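PDB 1TV2: monomethylamine methyltransferase MtmB1 from Methanosarcina barkeri, which catalyses transfer of the methyl group of monomethylamine to the corrinoid cofactor of its partner protein MtmC, a step in methanogenesis from methylamine. Local coordinates for residues Lys121-Val126 with Val389-Ala394; His228-Leu233 with Ile256-Met261; Gln260-Gly265 with His294-Val299; Asn332-Cys337 with Glu362-Val367. One frame throughout, in Å; residues are numbered along the deposited sequence.

Contact 1 (Lys121-Val126 with Val389-Ala394)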
# COMPACT_ATOMS: atom_id res chain seq x y z
N LYS A 121 -5.94 -36.66 -9.91
CA LYS A 121 -5.51 -36.31 -11.27
C LYS A 121 -4.73 -35.00 -11.23
O LYS A 121 -3.88 -34.74 -12.08
CB LYS A 121 -6.71 -36.13 -12.19
CG LYS A 121 -7.61 -37.34 -12.36
CD LYS A 121 -6.94 -38.42 -13.17
CE LYS A 121 -7.91 -39.58 -13.45
NZ LYS A 121 -7.24 -40.70 -14.16
N ALA A 122 -5.05 -34.15 -10.26
CA ALA A 122 -4.39 -32.86 -10.13
C ALA A 122 -2.95 -33.00 -9.65
O ALA A 122 -2.65 -33.86 -8.82
CB ALA A 122 -5.17 -31.97 -9.17
N LYS A 123 -2.08 -32.17 -10.19
CA LYS A 123 -0.66 -32.19 -9.83
C LYS A 123 -0.42 -31.40 -8.55
O LYS A 123 -1.03 -30.35 -8.33
CB LYS A 123 0.17 -31.60 -10.96
CG LYS A 123 1.67 -31.59 -10.73
CD LYS A 123 2.37 -30.84 -11.86
CE LYS A 123 3.89 -30.94 -11.78
NZ LYS A 123 4.53 -30.07 -12.80
N PRO A 124 0.46 -31.90 -7.67
CA PRO A 124 0.72 -31.15 -6.44
C PRO A 124 1.55 -29.91 -6.74
O PRO A 124 2.08 -29.76 -7.84
CB PRO A 124 1.47 -32.16 -5.57
CG PRO A 124 2.19 -33.00 -6.58
CD PRO A 124 1.12 -33.21 -7.64
N ILE A 125 1.63 -29.01 -5.77
CA ILE A 125 2.43 -27.80 -5.92
C ILE A 125 3.89 -28.24 -5.80
O ILE A 125 4.24 -29.01 -4.91
CB ILE A 125 2.11 -26.78 -4.81
CG1 ILE A 125 0.66 -26.30 -4.95
CG2 ILE A 125 3.09 -25.62 -4.86
CD1 ILE A 125 0.37 -25.58 -6.26
N VAL A 126 4.73 -27.74 -6.70
CA VAL A 126 6.15 -28.07 -6.68
C VAL A 126 6.93 -26.93 -6.03
O VAL A 126 7.09 -25.86 -6.62
CB VAL A 126 6.69 -28.32 -8.10
CG1 VAL A 126 8.19 -28.57 -8.06
CG2 VAL A 126 5.98 -29.51 -8.73
N VAL A 389 8.10 -35.90 -12.57
CA VAL A 389 7.67 -37.18 -12.04
C VAL A 389 6.30 -37.05 -11.38
O VAL A 389 5.48 -37.97 -11.44
CB VAL A 389 8.71 -37.74 -11.03
CG1 VAL A 389 8.13 -38.94 -10.29
CG2 VAL A 389 9.98 -38.14 -11.78
N ALA A 390 6.05 -35.91 -10.76
CA ALA A 390 4.77 -35.67 -10.10
C ALA A 390 3.67 -35.69 -11.15
O ALA A 390 2.62 -36.31 -10.95
CB ALA A 390 4.79 -34.32 -9.38
N ARG A 391 3.90 -35.02 -12.27
CA ARG A 391 2.90 -34.98 -13.34
C ARG A 391 2.67 -36.39 -13.90
O ARG A 391 1.53 -36.80 -14.11
CB ARG A 391 3.36 -34.06 -14.48
CG ARG A 391 2.35 -33.95 -15.61
CD ARG A 391 2.90 -33.17 -16.80
NE ARG A 391 4.13 -33.76 -17.32
CZ ARG A 391 5.34 -33.26 -17.12
NH1 ARG A 391 5.51 -32.15 -16.42
NH2 ARG A 391 6.40 -33.90 -17.62
N ALA A 392 3.76 -37.12 -14.12
CA ALA A 392 3.66 -38.48 -14.64
C ALA A 392 2.87 -39.40 -13.72
O ALA A 392 2.16 -40.28 -14.17
CB ALA A 392 5.06 -39.05 -14.87
N THR A 393 2.99 -39.16 -12.41
CA THR A 393 2.30 -39.98 -11.41
C THR A 393 0.83 -39.63 -11.20
O THR A 393 0.01 -40.51 -10.92
CB THR A 393 3.03 -39.87 -10.05
OG1 THR A 393 4.39 -40.31 -10.20
CG2 THR A 393 2.34 -40.74 -8.99
N ALA A 394 0.49 -38.35 -11.32
CA ALA A 394 -0.89 -37.92 -11.12
C ALA A 394 -1.88 -38.71 -11.97
O ALA A 394 -1.71 -38.84 -13.18
CB ALA A 394 -1.02 -36.43 -11.43
O HOH W 1 -3.48 -36.31 -14.21
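Lys121 O has water 1 at 2.7 Å, which probably donates to it, while the methyl of Ala394 presses in from the helix side, its CB 3.4 Å from the same Lys121 O. The water also reaches Ala394 O, but only weakly at 3.3 Å, so any bridge it makes between the segments is a loose one. No direct hydrogen bond joins them. Further on, Pro124 CG rests against Ala390 CB at 4.0 Å, and Lys123 CE lies 4.2 Å from Arg391 CB. Residues 121-124 lead into strand 125-128, the first strand of the closed parallel barrel, and helix 380-393 follows strand 363-366, the last one; the contact thus lies where the TIM-type barrel closes on itself. Lys123 is extended throughout, its CG anti to the backbone N (chi1 -179°), and its side chain slants across that of Arg391. The two cationic ends approach to 4.3 Å between Lys123 NZ and Arg391 NH1 because both form salt bridges with Glu152, which sets them around one carboxylate. At the helix terminus Val389 O takes two donors from opposite faces of its plane, Thr393 N and Thr393 OG1, each at 2.9 Å.

Contact 2 (His228-Leu233 with Ile256-Met261); sequences HEVSQL and IMDEQM. With BG5 (5-hydroxyamino-3-methyl-pyrrolidine-2-carboxylic acid), chain B.
Gln232 and Asp258 are brought together by their first torsions: Gln232 places CG anti to its carbonyl carbon (chi1 -67°) and then runs on extended, whereas Asp258 CG stands opposite the backbone N (chi1 166°), turning the carboxylate toward the neighbouring strand. The side chains meet at about a right angle, with amide and carboxylate planes 55° apart. Even so, Gln232 NE2 donates nearly straight to the syn side of Asp258 OD2 at 2.7 Å, and the acceptor lies in the amide plane. His294 ND1 bonds to the same OD2, while Thr281 O takes a second bond from Gln232 NE2; this buried polar pair is therefore fixed from both ends.

On the face opposite Val230 and Asp258 stand Glu229, Met257, Ser231 and Glu259. There Ser231 OG donates to the anti lone pair of Glu259 OE2 at 2.7 Å, and the other oxygen of that carboxylate, OE1, receives Gln333 NE2, which fixes its rotation. Met257 curls at its thioether so that CE reaches Glu229 CB at 3.6 Å. Both residues border the bound BG5, with Glu229 CB 3.1 Å from BG5 O2.

The backbones stay in parallel register from His228 with Ile256 to Ser231 with Glu259, and Gln232 N closes the pairing on Glu259 O at 2.8 Å. This parallel pairing, with Val230 and Ile256 packed on helix 240-251 and Glu229, Met257 and Glu259 at BG5, fits two neighbouring strands of a TIM-type barrel lining its pocket.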
# COMPACT_ATOMS: atom_id res chain seq x y z
N HIS A 228 5.49 -19.86 6.52
CA HIS A 228 6.37 -19.61 7.67
C HIS A 228 6.59 -20.89 8.46
O HIS A 228 5.64 -21.48 8.98
CB HIS A 228 5.75 -18.52 8.54
CG HIS A 228 5.63 -17.20 7.84
ND1 HIS A 228 6.29 -16.07 8.25
CD2 HIS A 228 4.98 -16.86 6.70
CE1 HIS A 228 6.06 -15.09 7.40
NE2 HIS A 228 5.26 -15.54 6.45
N GLU A 229 7.85 -21.29 8.56
CA GLU A 229 8.19 -22.53 9.24
C GLU A 229 8.35 -22.53 10.74
O GLU A 229 8.87 -21.59 11.33
CB GLU A 229 9.47 -23.12 8.62
CG GLU A 229 10.78 -22.39 8.98
CD GLU A 229 11.36 -22.80 10.34
OE1 GLU A 229 11.24 -23.99 10.71
OE2 GLU A 229 11.95 -21.94 11.04
N VAL A 230 7.89 -23.61 11.35
CA VAL A 230 8.02 -23.85 12.78
C VAL A 230 8.20 -25.37 12.83
O VAL A 230 7.47 -26.11 12.17
CB VAL A 230 6.78 -23.40 13.59
CG1 VAL A 230 5.55 -24.19 13.19
CG2 VAL A 230 7.07 -23.56 15.08
N SER A 231 9.19 -25.84 13.59
CA SER A 231 9.46 -27.27 13.67
C SER A 231 9.11 -27.94 14.98
O SER A 231 9.46 -27.46 16.05
CB SER A 231 10.94 -27.53 13.39
OG SER A 231 11.35 -26.98 12.15
N GLN A 232 8.43 -29.08 14.88
CA GLN A 232 8.10 -29.87 16.06
C GLN A 232 9.36 -30.71 16.29
O GLN A 232 10.13 -30.94 15.36
CB GLN A 232 6.92 -30.80 15.80
CG GLN A 232 5.59 -30.12 15.57
CD GLN A 232 4.45 -31.12 15.54
OE1 GLN A 232 4.26 -31.88 16.49
NE2 GLN A 232 3.70 -31.14 14.44
N LEU A 233 9.55 -31.17 17.52
CA LEU A 233 10.72 -31.99 17.83
C LEU A 233 10.37 -33.48 17.78
O LEU A 233 9.23 -33.84 17.45
CB LEU A 233 11.26 -31.60 19.21
CG LEU A 233 11.56 -30.11 19.37
CD1 LEU A 233 12.04 -29.81 20.78
CD2 LEU A 233 12.62 -29.68 18.36
N ILE A 256 1.09 -20.43 7.99
CA ILE A 256 1.97 -21.21 8.85
C ILE A 256 2.21 -22.65 8.39
O ILE A 256 1.27 -23.41 8.15
CB ILE A 256 1.42 -21.26 10.30
CG1 ILE A 256 1.40 -19.85 10.90
CG2 ILE A 256 2.25 -22.22 11.16
CD1 ILE A 256 0.76 -19.76 12.27
N MET A 257 3.48 -23.01 8.27
CA MET A 257 3.83 -24.37 7.89
C MET A 257 4.50 -25.04 9.08
O MET A 257 5.63 -24.69 9.45
CB MET A 257 4.81 -24.41 6.71
CG MET A 257 5.19 -25.84 6.34
SD MET A 257 6.76 -26.00 5.46
CE MET A 257 7.90 -25.83 6.83
N ASP A 258 3.79 -25.98 9.69
CA ASP A 258 4.33 -26.72 10.82
C ASP A 258 5.02 -27.94 10.22
O ASP A 258 4.47 -28.59 9.33
CB ASP A 258 3.18 -27.17 11.74
CG ASP A 258 3.62 -28.21 12.75
OD1 ASP A 258 3.85 -27.86 13.93
OD2 ASP A 258 3.73 -29.39 12.36
N GLU A 259 6.23 -28.25 10.68
CA GLU A 259 6.95 -29.40 10.15
C GLU A 259 7.35 -30.38 11.25
O GLU A 259 7.46 -30.02 12.42
CB GLU A 259 8.24 -28.97 9.43
CG GLU A 259 9.44 -28.96 10.36
CD GLU A 259 10.76 -29.19 9.65
OE1 GLU A 259 10.83 -30.09 8.79
OE2 GLU A 259 11.73 -28.47 9.95
N GLN A 260 7.57 -31.63 10.85
CA GLN A 260 8.00 -32.67 11.77
C GLN A 260 8.56 -33.81 10.94
O GLN A 260 7.97 -34.22 9.94
CB GLN A 260 6.83 -33.16 12.64
CG GLN A 260 7.26 -33.74 13.99
CD GLN A 260 7.64 -35.21 13.92
OE1 GLN A 260 8.53 -35.67 14.65
NE2 GLN A 260 6.95 -35.97 13.08
N MET A 261 9.73 -34.31 11.35
CA MET A 261 10.38 -35.40 10.65
C MET A 261 10.46 -36.62 11.55
O MET A 261 11.45 -36.82 12.26
CB MET A 261 11.79 -34.98 10.21
CG MET A 261 11.82 -33.87 9.17
SD MET A 261 13.49 -33.59 8.56
CE MET A 261 13.58 -34.81 7.24
C1 BG5 B . 11.27 -27.29 3.92
C2 BG5 B . 12.25 -27.97 4.87
C3 BG5 B . 13.68 -27.53 4.62
C4 BG5 B . 13.99 -26.48 5.69
C5 BG5 B . 13.07 -26.78 6.87
C6 BG5 B . 14.48 -28.71 4.75
N1 BG5 B . 11.96 -27.67 6.35
O1 BG5 B . 11.00 -27.84 2.85
N2 BG5 B . 12.50 -25.56 7.35
O2 BG5 B . 11.27 -24.94 6.89
O HOH W 2 10.76 -33.32 13.98

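Contact 3 (Gln260-Gly265 with His294-Val299); sequences QMPIFG and HLDGPV. With BG5 (5-hydroxyamino-3-methyl-pyrrolidine-2-carboxylic acid), chain B.
Met261 wraps around the carbonyl oxygen of Gly297: its CB lies 3.1 Å from Gly297 O, and the bend at the thioether (chi3 86°) folds CE back to 3.3 Å from that atom. The same CE lies against Val299 CB at 4.3 Å. A side chain on Gly297 would point into Met261 CG, so the close fit depends on its absence. At Met261 an alanine, lacking CG, SD and CE, would probably leave Gly297 O without its cover and open a gap beside Val299. Next to it Pro262 CD packs 3.3 Å from Asp296 OD1, the two side chains crossing at about a right angle, and Ile263 lies alongside Val299, pointing the same way. The His294 ring has Gln260 CB at its edge, 3.6 Å from CE1. Three backbone bonds set the register, among them Val299 N to Pro262 O at 2.9 Å.

Further out, Asp296 OD1 accepts Gly297 N at 2.6 Å from above the carboxylate plane, while OD2 forms a salt bridge with Arg361. Asp258 holds His294 ND1, and water 3 lies between His294 NE2 and Gln260 O, to which it probably donates.

Leu295 CD2 touches BG5 C1 at 3.4 Å. Strand 263-264 continues the connection from strand 255-259 and pairs with the end of strand 293-300, with helix 271-288 between them, in a beta-alpha-beta unit of the TIM-type barrel whose ligand-facing interior includes Leu295.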
# COMPACT_ATOMS: atom_id res chain seq x y z
N GLN A 260 7.57 -31.63 10.85
CA GLN A 260 8.00 -32.67 11.77
C GLN A 260 8.56 -33.81 10.94
O GLN A 260 7.97 -34.22 9.94
CB GLN A 260 6.83 -33.16 12.64
CG GLN A 260 7.26 -33.74 13.99
CD GLN A 260 7.64 -35.21 13.92
OE1 GLN A 260 8.53 -35.67 14.65
NE2 GLN A 260 6.95 -35.97 13.08
N MET A 261 9.73 -34.31 11.35
CA MET A 261 10.38 -35.40 10.65
C MET A 261 10.46 -36.62 11.55
O MET A 261 11.45 -36.82 12.26
CB MET A 261 11.79 -34.98 10.21
CG MET A 261 11.82 -33.87 9.17
SD MET A 261 13.49 -33.59 8.56
CE MET A 261 13.58 -34.81 7.24
N PRO A 262 9.42 -37.46 11.53
CA PRO A 262 9.40 -38.67 12.36
C PRO A 262 10.54 -39.60 11.95
O PRO A 262 10.77 -39.84 10.77
CB PRO A 262 8.01 -39.25 12.09
CG PRO A 262 7.70 -38.78 10.70
CD PRO A 262 8.20 -37.36 10.71
N ILE A 263 11.26 -40.12 12.94
CA ILE A 263 12.40 -40.99 12.67
C ILE A 263 12.09 -42.49 12.66
O ILE A 263 11.69 -43.06 13.68
CB ILE A 263 13.52 -40.72 13.70
CG1 ILE A 263 13.92 -39.24 13.64
CG2 ILE A 263 14.72 -41.61 13.43
CD1 ILE A 263 14.90 -38.82 14.70
N PHE A 264 12.27 -43.12 11.51
CA PHE A 264 12.04 -44.55 11.40
C PHE A 264 13.18 -45.23 12.17
O PHE A 264 14.35 -44.98 11.90
CB PHE A 264 12.09 -45.02 9.95
CG PHE A 264 12.28 -46.51 9.81
CD1 PHE A 264 11.30 -47.39 10.25
CD2 PHE A 264 13.48 -47.03 9.31
CE1 PHE A 264 11.50 -48.77 10.20
CE2 PHE A 264 13.69 -48.40 9.25
CZ PHE A 264 12.70 -49.28 9.70
N GLY A 265 12.81 -46.08 13.13
CA GLY A 265 13.82 -46.75 13.93
C GLY A 265 14.21 -45.86 15.10
O GLY A 265 15.18 -46.14 15.80
N HIS A 294 0.89 -28.84 6.98
CA HIS A 294 1.95 -29.57 7.69
C HIS A 294 2.94 -30.25 6.76
O HIS A 294 2.55 -30.97 5.84
CB HIS A 294 1.33 -30.63 8.62
CG HIS A 294 2.34 -31.49 9.31
ND1 HIS A 294 3.09 -31.05 10.38
CD2 HIS A 294 2.75 -32.76 9.07
CE1 HIS A 294 3.92 -32.01 10.77
NE2 HIS A 294 3.73 -33.06 9.98
N LEU A 295 4.22 -30.02 7.01
CA LEU A 295 5.29 -30.61 6.22
C LEU A 295 5.83 -31.84 6.94
O LEU A 295 6.34 -31.74 8.06
CB LEU A 295 6.43 -29.60 6.02
CG LEU A 295 7.58 -30.09 5.13
CD1 LEU A 295 7.11 -30.18 3.69
CD2 LEU A 295 8.75 -29.14 5.25
N ASP A 296 5.73 -33.00 6.30
CA ASP A 296 6.20 -34.26 6.86
C ASP A 296 7.66 -34.46 6.41
O ASP A 296 8.24 -33.59 5.76
CB ASP A 296 5.32 -35.40 6.33
CG ASP A 296 5.48 -36.70 7.12
OD1 ASP A 296 6.34 -36.78 8.02
OD2 ASP A 296 4.72 -37.65 6.83
N GLY A 297 8.23 -35.60 6.77
CA GLY A 297 9.60 -35.90 6.39
C GLY A 297 10.14 -37.10 7.14
O GLY A 297 11.13 -36.98 7.87
N PRO A 298 9.51 -38.28 7.00
CA PRO A 298 10.01 -39.47 7.71
C PRO A 298 11.45 -39.70 7.30
O PRO A 298 11.76 -39.72 6.10
CB PRO A 298 9.07 -40.58 7.23
CG PRO A 298 7.81 -39.83 6.86
CD PRO A 298 8.36 -38.62 6.15
N VAL A 299 12.33 -39.87 8.27
CA VAL A 299 13.74 -40.08 7.97
C VAL A 299 14.30 -41.35 8.62
O VAL A 299 13.98 -41.68 9.76
CB VAL A 299 14.56 -38.84 8.40
CG1 VAL A 299 14.42 -38.63 9.90
CG2 VAL A 299 16.01 -39.00 8.00
C1 BG5 B . 11.27 -27.29 3.92
C2 BG5 B . 12.25 -27.97 4.87
C3 BG5 B . 13.68 -27.53 4.62
C4 BG5 B . 13.99 -26.48 5.69
C5 BG5 B . 13.07 -26.78 6.87
C6 BG5 B . 14.48 -28.71 4.75
N1 BG5 B . 11.96 -27.67 6.35
O1 BG5 B . 11.00 -27.84 2.85
N2 BG5 B . 12.50 -25.56 7.35
O2 BG5 B . 11.27 -24.94 6.89
O HOH W 3 5.13 -35.34 10.27

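Contact 4 (Asn332-Cys337 with Glu362-Val367); sequences NQYYPC and EILSGV. With BG5 (5-hydroxyamino-3-methyl-pyrrolidine-2-carboxylic acid), chain B.
The Tyr334 ring comes obliquely onto strand 363-366: CE1 lies 4.0 Å from Leu364 CB, CD1 3.4 Å from Ser365 O, and OH 3.6 Å from Leu364 CD2. Its CG stands beside the backbone N, anti to the carbonyl carbon (chi1 -65°), which turns the ring over that strand. Tyr334 and Leu364 both also touch Met386 of helix 380-393. Replacing Tyr334 by an alanine would probably leave Leu364 without this aromatic cover and open a gap beside Met386. The next ring, Tyr335, has Gln333 OE1 in plane at its edge, and its OH is 3.1 Å from BG5 C6.

Beyond the rings Pro336 CG is pressed to 3.4 Å from Val367 CG1, tighter than usual, just after the cis peptide between Gly366 and Val367. A side chain on Gly366 would collide with Tyr334 CB. Parallel pairing is secured by Ser365 N donating to Asn332 O (3.0 Å, 168° at the hydrogen).

Besides Glu259, Gln333 NE2 bonds Asp296 O, and Gln333 OE1 lies 3.4 Å from BG5 C2. Ser365 OG is 2.6 Å from BG5 O1, though Gln127 OE1 competes for its proton. Strand 330-333, helix 343-359 and strand 363-366 make a beta-alpha-beta unit of a TIM-type barrel, whose inward residues line the BG5 site.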
# COMPACT_ATOMS: atom_id res chain seq x y z
N ASN A 332 5.62 -32.88 1.86
CA ASN A 332 6.70 -33.75 2.32
C ASN A 332 8.02 -33.17 1.79
O ASN A 332 8.04 -32.59 0.70
CB ASN A 332 6.48 -35.18 1.81
CG ASN A 332 7.32 -36.21 2.57
OD1 ASN A 332 7.92 -35.90 3.60
ND2 ASN A 332 7.35 -37.44 2.06
N GLN A 333 9.09 -33.30 2.57
CA GLN A 333 10.40 -32.78 2.18
C GLN A 333 11.34 -33.88 1.69
O GLN A 333 11.29 -35.01 2.16
CB GLN A 333 11.03 -32.00 3.34
CG GLN A 333 11.19 -32.80 4.62
CD GLN A 333 11.41 -31.90 5.83
OE1 GLN A 333 12.41 -31.20 5.93
NE2 GLN A 333 10.45 -31.92 6.75
N TYR A 334 12.21 -33.51 0.75
CA TYR A 334 13.12 -34.45 0.10
C TYR A 334 14.58 -34.45 0.54
O TYR A 334 15.29 -33.45 0.38
CB TYR A 334 13.05 -34.22 -1.42
CG TYR A 334 11.70 -34.53 -2.03
CD1 TYR A 334 10.53 -33.94 -1.54
CD2 TYR A 334 11.58 -35.47 -3.06
CE1 TYR A 334 9.28 -34.28 -2.05
CE2 TYR A 334 10.34 -35.81 -3.58
CZ TYR A 334 9.19 -35.22 -3.07
OH TYR A 334 7.96 -35.60 -3.55
N TYR A 335 15.03 -35.59 1.06
CA TYR A 335 16.41 -35.76 1.50
C TYR A 335 17.04 -37.03 0.93
O TYR A 335 17.01 -38.08 1.57
CB TYR A 335 16.49 -35.83 3.03
CG TYR A 335 16.49 -34.49 3.72
CD1 TYR A 335 15.29 -33.82 3.99
CD2 TYR A 335 17.68 -33.89 4.11
CE1 TYR A 335 15.29 -32.59 4.63
CE2 TYR A 335 17.69 -32.66 4.75
CZ TYR A 335 16.50 -32.02 5.01
OH TYR A 335 16.51 -30.81 5.67
N PRO A 336 17.59 -36.95 -0.29
CA PRO A 336 18.23 -38.11 -0.92
C PRO A 336 19.64 -38.29 -0.35
O PRO A 336 20.20 -37.35 0.21
CB PRO A 336 18.30 -37.72 -2.40
CG PRO A 336 17.29 -36.61 -2.54
CD PRO A 336 17.44 -35.85 -1.26
N CYS A 337 20.20 -39.49 -0.49
CA CYS A 337 21.55 -39.75 -0.01
C CYS A 337 22.57 -39.20 -1.00
O CYS A 337 23.52 -38.52 -0.62
CB CYS A 337 21.79 -41.26 0.15
SG CYS A 337 20.76 -42.08 1.38
N GLU A 362 -0.22 -32.23 -1.02
CA GLU A 362 -0.57 -31.03 -1.76
C GLU A 362 0.69 -30.29 -2.21
O GLU A 362 0.68 -29.60 -3.24
CB GLU A 362 -1.43 -30.08 -0.91
CG GLU A 362 -2.90 -30.47 -0.76
CD GLU A 362 -3.13 -31.61 0.21
OE1 GLU A 362 -2.36 -31.73 1.19
OE2 GLU A 362 -4.09 -32.38 -0.00
N ILE A 363 1.77 -30.43 -1.44
CA ILE A 363 3.03 -29.75 -1.75
C ILE A 363 4.26 -30.65 -1.66
O ILE A 363 4.43 -31.41 -0.70
CB ILE A 363 3.25 -28.56 -0.78
CG1 ILE A 363 2.11 -27.55 -0.92
CG2 ILE A 363 4.60 -27.90 -1.06
CD1 ILE A 363 2.14 -26.44 0.13
N LEU A 364 5.13 -30.57 -2.67
CA LEU A 364 6.37 -31.33 -2.68
C LEU A 364 7.47 -30.29 -2.47
O LEU A 364 7.63 -29.37 -3.27
CB LEU A 364 6.57 -32.03 -4.03
CG LEU A 364 5.39 -32.83 -4.59
CD1 LEU A 364 5.83 -33.57 -5.84
CD2 LEU A 364 4.87 -33.81 -3.54
N SER A 365 8.23 -30.43 -1.38
CA SER A 365 9.28 -29.46 -1.06
C SER A 365 10.67 -30.11 -1.12
O SER A 365 11.06 -30.85 -0.22
CB SER A 365 9.01 -28.89 0.34
OG SER A 365 9.73 -27.69 0.57
N GLY A 366 11.41 -29.81 -2.19
CA GLY A 366 12.74 -30.38 -2.37
C GLY A 366 13.61 -29.56 -3.31
O GLY A 366 13.14 -28.56 -3.86
N VAL A 367 14.85 -29.99 -3.56
CA VAL A 367 15.41 -31.23 -3.01
C VAL A 367 16.70 -31.00 -2.22
O VAL A 367 17.64 -30.39 -2.72
CB VAL A 367 15.73 -32.22 -4.16
CG1 VAL A 367 16.31 -33.51 -3.59
CG2 VAL A 367 14.46 -32.50 -4.97
C1 BG5 B . 11.27 -27.29 3.92
C2 BG5 B . 12.25 -27.97 4.87
C3 BG5 B . 13.68 -27.53 4.62
C4 BG5 B . 13.99 -26.48 5.69
C5 BG5 B . 13.07 -26.78 6.87
C6 BG5 B . 14.48 -28.71 4.75
N1 BG5 B . 11.96 -27.67 6.35
O1 BG5 B . 11.00 -27.84 2.85
N2 BG5 B . 12.50 -25.56 7.35
O2 BG5 B . 11.27 -24.94 6.89

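From the N terminus, contact 1 opens first, at 121-126, and closes last, at 389-394, so the loop it makes encloses the other three. Within it, contact 2 joins neighbouring strands across 228-261. Contact 3 starts where contact 2 ends, sharing Gln260 and Met261, and reaches 294-299. Contact 4 follows in series at 332-367; none of the loops cross. Hydrogen bonds between neighbouring strands join contacts 2, 3 and 4 into one continuous part of the barrel wall. Ile125 pairs its backbone with Glu362 and Leu364, linking contact 1 to contact 4 and the first barrel strand to the last, while contacts 2, 3 and 4 all border BG5.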